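Side-chain contacts in putative polyketide cyclase (Acidithiobacillus ferrooxidans, PDB 3F9S), which is of unproven function but, as a SnoaL-like member of the NTF2 clan, probably acts as a polyketide cyclase or a related lyase: residues 24-27 against 28-31; 13-16 against 17-21; 44-48 against 49-53. All coordinates share one frame; numbering follows the deposited sequence.

Contact 1 of 3, residues 24-27 against 28-31; sequences NIEA and SDKY
S28 reaches back to I25 with two donors at once, and both end on the same carbonyl oxygen. Its hydroxyl OG lies 2.6 Å from I25 O, in the carbonyl plane, while its backbone N bonds I25 O at 3.0 Å from well above that plane. The torsion chi1 of -57° sets OG beside the serine's own backbone N, which lets a short hydroxyl share this acceptor; serine suits a buried place whose polar tip needs a partner close at hand. The next two bonds keep the three-residue spacing of a 3-10 turn: D29 N to E26 O at 3.1 Å, and K30 N to A27 O at 2.9 Å. N24 prepares the turn through an Asx motif, its OD1 accepting from A27 N at 3.3 Å. A27, small and buried against helix 8-21, takes K30 CE on its methyl CB at 3.8 Å. K30 NZ forms a salt bridge with E18 OE1, and Y31 OH is hydrogen-bonded to Q14 OE1 and E18 OE1 of helix 8-21. The carboxylates of E26 and D29 lie side by side, OE1 and OD2 4.2 Å apart. K57 of helix 53-66 forms salt bridges with both, so its ammonium probably offsets their repulsion.

Contact 2 of 3, residues 13-16 against 17-21; sequences TQFT and REVWS
F15 and W20 meet as an offset edge-to-face pair, the indole edge directed at the phenyl face. The ring planes stand at 78°, with 5.1 Å between the phenyl centroid and that of the five-membered ring, and F15 CZ comes within 3.4 Å of W20 NE1. That nitrogen bonds the hydroxyl of Y56 in helix 53-66, which is likely to fix the rotation of the indole. V19 touches both aromatics, one with each branch: chi1 (175°) puts CG1 anti to the backbone N, over one face of W20 toward its rim, and CG2 beside that N, 3.8 Å from F15 CD1. On a more exposed side of helix 8-21, Q14, in one of two conformers, crosses the E18 carboxylate at a slant, with CG 3.4 Å from E18 OE2; its OE1 bonds Y31 OH. E18 OE1 meets K30 NZ and probably Y31 OH, and an alanine in place of E18 would probably leave the K30 ammonium without its carboxylate. Nearer the helix end, T16 O takes S21 N at 2.9 Å in a wider pi-type turn. The aromatic side probably rests on ring packing and one indole hydrogen bond, the polar side on one carboxylate balancing a neighbouring lysine.

Contact 3 of 3, residues 44-48 against 49-53; sequences DPWEG and RELDV
Two overlapping beta turns, a type I turn from D44 to E47 and a type II turn from W46 to R49, bring W46 against R49 and against L51 of strand 50-51. R49 bends at chi3 (60°), bringing its guanidinium back to the indole: NH1 stands 3.3 Å from W46 CD1 and 3.5 Å from W46 NE1, with the two planes only 17° apart. L51 reaches the same part of the ring, its CD2 lying 3.6 Å from W46 CD1, and that methyl also sits over the centre of the guanidinium, 4.0 Å above its plane. The backbone closes the second turn with R49 N bonded to W46 O at 2.9 Å. G48 fits the third place of this turn because its phi is positive, a conformation glycine adopts readily. The first turn contains an Asx turn in which D44 OD1 accepts from W46 N at 2.9 Å, on the anti side, 32° out of the carboxylate plane; D44 OD2 is paired with R59. The hairpin-like connection leads from strand 36-40 into its antiparallel neighbour, strand 50-51. P45, whose ring favours the turn, places CB 3.6 Å above the indole plane, toward its rim, and W46 also touches helix 53-66.

Overall arrangement
Along the chain contact 2 comes first, then contact 1, then contact 3, all within the SnoaL-like part of the protein. Contacts 1 and 2 are neighbours, their centres about 9 Å apart: the short helix 28-31 folds back on helix 8-21, and the two share salt-bridge, hydrogen-bond and packing links. Contact 3 lies farther off, its centre about 16 Å from that of contact 1 and 19 Å from that of contact 2, at the margin of the mixed sheet. Helix 53-66 joins all three, since side chains from each contact rest on it, and D29 touches V53 at its start. Helices 8-21, 28-31 and 53-66 pack together beside the sheet, consistent with the alpha+beta cone of the NTF2 clan.

Contact 1 of 3, residues 24-27 against 28-31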
# COMPACT_ATOMS: atom_id res chain seq x y z
N ASN A 24 -19.84 -7.31 10.34
CA ASN A 24 -20.29 -7.31 11.71
C ASN A 24 -19.76 -5.97 12.24
O ASN A 24 -18.77 -5.92 12.95
CB ASN A 24 -19.77 -8.52 12.49
CG ASN A 24 -20.30 -8.58 13.91
OD1 ASN A 24 -20.91 -7.63 14.42
ND2 ASN A 24 -20.03 -9.71 14.57
N ILE A 25 -20.50 -4.92 11.92
CA ILE A 25 -20.09 -3.54 12.22
C ILE A 25 -19.87 -3.34 13.71
O ILE A 25 -18.88 -2.74 14.12
CB ILE A 25 -21.13 -2.48 11.74
CG1 ILE A 25 -21.51 -2.63 10.26
CG2 ILE A 25 -20.58 -1.08 11.95
CD1 ILE A 25 -20.37 -2.62 9.32
N GLU A 26 -20.79 -3.86 14.51
CA GLU A 26 -20.75 -3.73 15.97
C GLU A 26 -19.57 -4.46 16.62
O GLU A 26 -19.16 -4.07 17.71
CB GLU A 26 -22.10 -4.11 16.59
CG GLU A 26 -23.29 -3.27 16.04
CD GLU A 26 -23.05 -1.76 16.15
OE1 GLU A 26 -22.69 -1.32 17.26
OE2 GLU A 26 -23.19 -1.02 15.14
N ALA A 27 -18.99 -5.45 15.95
CA ALA A 27 -17.77 -6.11 16.42
C ALA A 27 -16.60 -5.13 16.52
O ALA A 27 -15.63 -5.42 17.22
CB ALA A 27 -17.38 -7.29 15.54
N SER A 28 -16.68 -3.99 15.82
CA SER A 28 -15.71 -2.89 15.98
C SER A 28 -15.49 -2.50 17.44
O SER A 28 -14.40 -2.11 17.81
CB SER A 28 -16.19 -1.65 15.24
OG SER A 28 -16.38 -1.95 13.86
N ASP A 29 -16.54 -2.60 18.25
CA ASP A 29 -16.44 -2.35 19.69
C ASP A 29 -15.35 -3.16 20.39
O ASP A 29 -14.81 -2.70 21.38
CB ASP A 29 -17.76 -2.63 20.40
CG ASP A 29 -18.86 -1.67 20.00
OD1 ASP A 29 -18.62 -0.69 19.28
OD2 ASP A 29 -20.01 -1.93 20.42
N LYS A 30 -15.06 -4.36 19.91
CA LYS A 30 -14.05 -5.23 20.49
C LYS A 30 -12.64 -4.88 20.06
O LYS A 30 -11.68 -5.27 20.73
CB LYS A 30 -14.27 -6.68 20.06
CG LYS A 30 -15.62 -7.26 20.42
CD LYS A 30 -15.72 -8.74 20.05
CE LYS A 30 -15.77 -8.96 18.54
NZ LYS A 30 -16.01 -10.39 18.20
N TYR A 31 -12.50 -4.17 18.93
CA TYR A 31 -11.19 -3.94 18.31
C TYR A 31 -10.67 -2.53 18.23
O TYR A 31 -9.47 -2.35 18.07
CB TYR A 31 -11.28 -4.42 16.87
CG TYR A 31 -11.68 -5.85 16.73
CD1 TYR A 31 -10.83 -6.85 17.17
CD2 TYR A 31 -12.91 -6.21 16.18
CE1 TYR A 31 -11.18 -8.18 17.05
CE2 TYR A 31 -13.28 -7.54 16.05
CZ TYR A 31 -12.38 -8.52 16.48
OH TYR A 31 -12.68 -9.85 16.37

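Contact 2 of 3, residues 13-16 against 17-21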
# COMPACT_ATOMS: atom_id res chain seq x y z
N THR A 13 -6.54 -10.44 12.13
CA THR A 13 -7.16 -11.47 11.34
C THR A 13 -8.66 -11.57 11.68
O THR A 13 -9.47 -11.52 10.76
CB THR A 13 -6.47 -12.81 11.48
OG1 THR A 13 -5.07 -12.66 11.18
CG2 THR A 13 -7.10 -13.86 10.52
N GLN A 14 -9.00 -11.64 12.97
CA GLN A 14 -10.42 -11.78 13.39
C GLN A 14 -11.20 -10.52 13.07
O GLN A 14 -12.31 -10.58 12.56
CB GLN A 14 -10.55 -12.09 14.89
CG GLN A 14 -11.92 -12.68 15.26
CD GLN A 14 -12.19 -12.81 16.76
OE1 GLN A 14 -11.69 -12.04 17.58
NE2 GLN A 14 -13.03 -13.77 17.11
N PHE A 15 -10.62 -9.37 13.42
CA PHE A 15 -11.19 -8.06 13.15
C PHE A 15 -11.52 -7.88 11.67
O PHE A 15 -12.63 -7.49 11.32
CB PHE A 15 -10.19 -7.00 13.59
CG PHE A 15 -10.29 -5.68 12.87
CD1 PHE A 15 -11.35 -4.82 13.08
CD2 PHE A 15 -9.29 -5.32 11.99
CE1 PHE A 15 -11.39 -3.59 12.40
CE2 PHE A 15 -9.32 -4.13 11.33
CZ PHE A 15 -10.36 -3.27 11.52
N THR A 16 -10.56 -8.22 10.81
CA THR A 16 -10.72 -8.10 9.37
C THR A 16 -11.84 -8.99 8.91
O THR A 16 -12.69 -8.58 8.13
CB THR A 16 -9.40 -8.43 8.63
OG1 THR A 16 -8.39 -7.50 9.05
CG2 THR A 16 -9.57 -8.36 7.12
N ARG A 17 -11.86 -10.20 9.45
CA ARG A 17 -12.90 -11.15 9.11
C ARG A 17 -14.27 -10.65 9.55
O ARG A 17 -15.19 -10.54 8.73
CB ARG A 17 -12.60 -12.51 9.74
CG ARG A 17 -13.56 -13.57 9.30
CD ARG A 17 -13.25 -14.89 9.93
NE ARG A 17 -14.28 -15.87 9.59
CZ ARG A 17 -14.35 -17.10 10.10
NH1 ARG A 17 -13.45 -17.56 10.97
NH2 ARG A 17 -15.35 -17.89 9.71
N GLU A 18 -14.40 -10.35 10.83
CA GLU A 18 -15.70 -9.97 11.40
C GLU A 18 -16.25 -8.66 10.91
O GLU A 18 -17.41 -8.58 10.47
CB GLU A 18 -15.62 -9.95 12.92
CG GLU A 18 -15.41 -11.31 13.53
CD GLU A 18 -15.32 -11.29 15.04
OE1 GLU A 18 -15.21 -10.21 15.66
OE2 GLU A 18 -15.33 -12.40 15.61
N VAL A 19 -15.44 -7.62 11.01
CA VAL A 19 -15.90 -6.29 10.65
C VAL A 19 -15.93 -6.07 9.15
O VAL A 19 -16.95 -5.70 8.60
CB VAL A 19 -15.06 -5.19 11.31
CG1 VAL A 19 -15.49 -3.79 10.83
CG2 VAL A 19 -15.15 -5.31 12.82
N TRP A 20 -14.81 -6.36 8.49
CA TRP A 20 -14.63 -5.97 7.10
C TRP A 20 -15.08 -6.96 6.06
O TRP A 20 -15.55 -6.54 5.00
CB TRP A 20 -13.19 -5.54 6.87
CG TRP A 20 -13.00 -4.24 7.51
CD1 TRP A 20 -12.50 -4.01 8.74
CD2 TRP A 20 -13.47 -2.98 7.01
NE1 TRP A 20 -12.57 -2.67 9.02
CE2 TRP A 20 -13.17 -2.01 7.98
CE3 TRP A 20 -14.09 -2.58 5.81
CZ2 TRP A 20 -13.45 -0.65 7.79
CZ3 TRP A 20 -14.39 -1.23 5.64
CH2 TRP A 20 -14.07 -0.28 6.63
N SER A 21 -14.88 -8.24 6.32
CA SER A 21 -15.30 -9.26 5.38
C SER A 21 -16.73 -9.70 5.63
O SER A 21 -17.44 -9.98 4.67
CB SER A 21 -14.36 -10.46 5.41
OG SER A 21 -13.06 -10.09 5.01

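Contact 3 of 3, residues 44-48 against 49-53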
# COMPACT_ATOMS: atom_id res chain seq x y z
N ASP A 44 -9.90 8.39 0.91
CA ASP A 44 -10.84 8.04 1.94
C ASP A 44 -11.45 9.33 2.46
O ASP A 44 -10.71 10.26 2.79
CB ASP A 44 -10.19 7.27 3.09
CG ASP A 44 -11.21 6.64 3.98
OD1 ASP A 44 -11.63 7.35 4.89
OD2 ASP A 44 -11.65 5.51 3.69
N PRO A 45 -12.78 9.42 2.51
CA PRO A 45 -13.41 10.63 3.04
C PRO A 45 -12.98 11.02 4.46
O PRO A 45 -12.98 12.20 4.80
CB PRO A 45 -14.90 10.31 2.99
CG PRO A 45 -15.03 9.25 2.03
CD PRO A 45 -13.80 8.43 2.10
N TRP A 46 -12.58 10.03 5.26
CA TRP A 46 -12.14 10.21 6.64
C TRP A 46 -10.62 10.37 6.78
O TRP A 46 -10.12 10.42 7.90
CB TRP A 46 -12.60 9.02 7.50
CG TRP A 46 -14.08 8.94 7.60
CD1 TRP A 46 -14.84 9.49 8.58
CD2 TRP A 46 -15.00 8.33 6.67
NE1 TRP A 46 -16.16 9.24 8.35
CE2 TRP A 46 -16.30 8.53 7.19
CE3 TRP A 46 -14.86 7.63 5.46
CZ2 TRP A 46 -17.45 8.07 6.54
CZ3 TRP A 46 -16.01 7.17 4.82
CH2 TRP A 46 -17.28 7.39 5.37
N GLU A 47 -9.89 10.44 5.67
CA GLU A 47 -8.45 10.59 5.75
C GLU A 47 -8.06 11.80 6.59
O GLU A 47 -8.62 12.87 6.45
CB GLU A 47 -7.81 10.70 4.39
CG GLU A 47 -6.31 10.46 4.45
CD GLU A 47 -5.68 10.61 3.11
OE1 GLU A 47 -6.09 11.52 2.36
OE2 GLU A 47 -4.78 9.81 2.82
N GLY A 48 -7.13 11.58 7.51
CA GLY A 48 -6.66 12.58 8.42
C GLY A 48 -7.54 12.77 9.64
O GLY A 48 -7.13 13.49 10.54
N ARG A 49 -8.69 12.11 9.71
CA ARG A 49 -9.62 12.33 10.81
C ARG A 49 -9.37 11.39 11.96
O ARG A 49 -8.96 10.24 11.75
CB ARG A 49 -11.07 12.18 10.37
CG ARG A 49 -11.54 13.21 9.35
CD ARG A 49 -13.04 13.09 9.18
NE ARG A 49 -13.76 13.33 10.44
CZ ARG A 49 -15.04 13.01 10.69
NH1 ARG A 49 -15.82 12.42 9.78
NH2 ARG A 49 -15.54 13.28 11.90
N GLU A 50 -9.67 11.89 13.15
CA GLU A 50 -9.64 11.13 14.37
C GLU A 50 -11.09 10.80 14.60
O GLU A 50 -11.95 11.69 14.70
CB GLU A 50 -9.07 11.94 15.53
CG GLU A 50 -9.08 11.23 16.86
CD GLU A 50 -8.31 11.99 17.92
OE1 GLU A 50 -7.06 12.01 17.85
OE2 GLU A 50 -8.95 12.56 18.83
N LEU A 51 -11.37 9.51 14.65
CA LEU A 51 -12.72 8.99 14.85
C LEU A 51 -12.88 8.37 16.22
O LEU A 51 -11.93 7.86 16.80
CB LEU A 51 -12.95 7.88 13.83
CG LEU A 51 -12.81 8.29 12.35
CD1 LEU A 51 -13.01 7.07 11.48
CD2 LEU A 51 -13.83 9.38 12.03
N ASP A 52 -14.10 8.41 16.75
CA ASP A 52 -14.40 7.61 17.93
C ASP A 52 -14.93 6.30 17.37
O ASP A 52 -15.11 6.18 16.15
CB ASP A 52 -15.35 8.31 18.91
CG ASP A 52 -16.62 8.80 18.30
OD1 ASP A 52 -16.95 8.43 17.15
OD2 ASP A 52 -17.30 9.57 18.98
N VAL A 53 -15.25 5.34 18.22
CA VAL A 53 -15.76 4.04 17.74
C VAL A 53 -17.04 4.19 16.90
O VAL A 53 -17.18 3.54 15.86
CB VAL A 53 -15.92 3.00 18.87
CG1 VAL A 53 -16.61 1.74 18.40
CG2 VAL A 53 -14.54 2.63 19.43